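Local coordinates for uncharacterized protein, DUF633, LMOf2365_1472 (Listeria monocytogenes str. 4b F2365, PDB 3GNL) that probably methylates N1 of an adenine in tRNA, although its function has not been established, at residues Pro212-Thr215 with Glu216-Ala219. Numbering follows the deposited sequence.
Sequences PVST and ENQA
Ser214 meets the first turn of a helix as its N-cap, giving a compact example of how one serine hydroxyl takes up a backbone N-H of that turn. OG accepts from the backbone N of Asn217 at 3.0 Å, and the bond is fairly straight, with an N-H...O angle of 159°. The chi1 of 69° places the hydroxyl between the serine's own N and carbonyl carbon, folding it over the end of the helix. The same residue also starts the regular pattern, since its O accepts from Gln218 N at 2.9 Å; Thr215 O follows by accepting from Ala219 N.

Glu216 bends back at chi2 (81°), bringing OE1 to 3.4 Å from Ser214 CB on the N-terminal side. A carboxylate here would probably interact favourably with the helix dipole. On Asn217, the amide ND2 donates to a water at 3.0 Å, and this water in turn accepts from Ser214 N, bridging the asparagine side chain to the backbone N of the cap residue itself.

Val213 supplies the apolar part. Its CG1 lies 3.6 Å from Asn217 CB, the two side chains crossing at about a right angle. Gln218 lays its amide across the valine, with NE2 3.6 Å from Val213 CB.

The cap closes the turn between two long helices, far from the centre of the chain: 187-208 runs into the loop and 215-235 leaves it, while Val213 and Asn217 both rest on Ile207 near the end of helix 187-208.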
ATOM      1  N   PRO A 212      32.058  23.987   6.082  1.00 32.01           N
ATOM      2  CA  PRO A 212      30.898  24.450   6.839  1.00 31.05           C
ATOM      3  C   PRO A 212      29.625  23.765   6.372  1.00 30.47           C
ATOM      4  O   PRO A 212      29.492  23.400   5.221  1.00 30.41           O
ATOM      5  CB  PRO A 212      30.831  25.947   6.499  1.00 31.88           C
ATOM      6  CG  PRO A 212      31.403  26.026   5.073  1.00 32.44           C
ATOM      7  CD  PRO A 212      32.453  24.948   5.021  1.00 32.90           C
ATOM      8  N   VAL A 213      28.701  23.603   7.294  1.00 30.81           N
ATOM      9  CA  VAL A 213      27.408  23.041   6.940  1.00 30.32           C
ATOM     10  C   VAL A 213      26.435  24.161   6.540  1.00 31.35           C
ATOM     11  O   VAL A 213      26.201  25.078   7.328  1.00 32.39           O
ATOM     12  CB  VAL A 213      26.867  22.215   8.124  1.00 29.31           C
ATOM     13  CG1 VAL A 213      25.541  21.556   7.800  1.00 28.77           C
ATOM     14  CG2 VAL A 213      27.886  21.192   8.592  1.00 30.12           C
ATOM     15  N   SER A 214      25.875  24.080   5.334  1.00 30.01           N
ATOM     16  CA  SER A 214      24.870  25.022   4.827  1.00 29.15           C
ATOM     17  C   SER A 214      23.616  25.049   5.708  1.00 31.24           C
ATOM     18  O   SER A 214      23.374  24.106   6.484  1.00 31.07           O
ATOM     19  CB  SER A 214      24.471  24.696   3.391  1.00 30.20           C
ATOM     20  OG  SER A 214      23.735  23.462   3.348  1.00 28.57           O
ATOM     21  N   THR A 215      22.834  26.129   5.606  1.00 31.63           N
ATOM     22  CA  THR A 215      21.565  26.165   6.345  1.00 31.96           C
ATOM     23  C   THR A 215      20.639  25.022   5.863  1.00 30.09           C
ATOM     24  O   THR A 215      19.952  24.411   6.688  1.00 31.31           O
ATOM     25  CB  THR A 215      20.892  27.584   6.335  1.00 32.80           C
ATOM     26  OG1 THR A 215      21.838  28.540   6.823  1.00 35.11           O
ATOM     27  CG2 THR A 215      19.702  27.623   7.293  1.00 34.71           C
ATOM     28  N   GLU A 216      20.654  24.727   4.559  1.00 30.63           N
ATOM     29  CA  GLU A 216      19.902  23.579   3.973  1.00 29.47           C
ATOM     30  C   GLU A 216      20.286  22.255   4.637  1.00 29.93           C
ATOM     31  O   GLU A 216      19.410  21.478   5.026  1.00 28.76           O
ATOM     32  CB  GLU A 216      20.134  23.456   2.470  1.00 32.17           C
ATOM     33  CG  GLU A 216      19.563  24.618   1.682  1.00 32.34           C
ATOM     34  CD  GLU A 216      20.485  25.853   1.704  1.00 33.43           C
ATOM     35  OE1 GLU A 216      21.466  25.900   2.470  1.00 35.57           O
ATOM     36  OE2 GLU A 216      20.190  26.784   0.962  1.00 36.30           O
ATOM     37  N   ASN A 217      21.585  22.018   4.789  1.00 29.02           N
ATOM     38  CA  ASN A 217      22.037  20.779   5.444  1.00 28.99           C
ATOM     39  C   ASN A 217      21.863  20.736   6.953  1.00 29.04           C
ATOM     40  O   ASN A 217      21.725  19.650   7.541  1.00 26.80           O
ATOM     41  CB  ASN A 217      23.466  20.434   5.037  1.00 27.26           C
ATOM     42  CG  ASN A 217      23.530  19.826   3.655  1.00 27.70           C
ATOM     43  OD1 ASN A 217      22.556  19.202   3.181  1.00 28.76           O
ATOM     44  ND2 ASN A 217      24.647  20.017   2.987  1.00 27.00           N
ATOM     45  N   GLN A 218      21.809  21.905   7.603  1.00 29.20           N
ATOM     46  CA  GLN A 218      21.498  21.909   9.032  1.00 30.33           C
ATOM     47  C   GLN A 218      20.055  21.444   9.278  1.00 28.83           C
ATOM     48  O   GLN A 218      19.801  20.725  10.251  1.00 30.65           O
ATOM     49  CB  GLN A 218      21.723  23.301   9.676  1.00 34.45           C
ATOM     50  CG  GLN A 218      23.185  23.689   9.822  1.00 37.57           C
ATOM     51  CD  GLN A 218      23.951  22.886  10.876  1.00 41.48           C
ATOM     52  OE1 GLN A 218      23.443  21.908  11.465  1.00 43.30           O
ATOM     53  NE2 GLN A 218      25.196  23.306  11.124  1.00 43.40           N
ATOM     54  N   ALA A 219      19.159  21.859   8.390  1.00 29.47           N
ATOM     55  CA  ALA A 219      17.756  21.492   8.450  1.00 29.75           C
ATOM     56  C   ALA A 219      17.638  19.997   8.141  1.00 28.71           C
ATOM     57  O   ALA A 219      16.862  19.294   8.795  1.00 30.83           O
ATOM     58  CB  ALA A 219      16.936  22.309   7.484  1.00 29.76           C
TER
HETATM   59  O   HOH W   1      26.738  22.012   3.593  1.00 29.12           O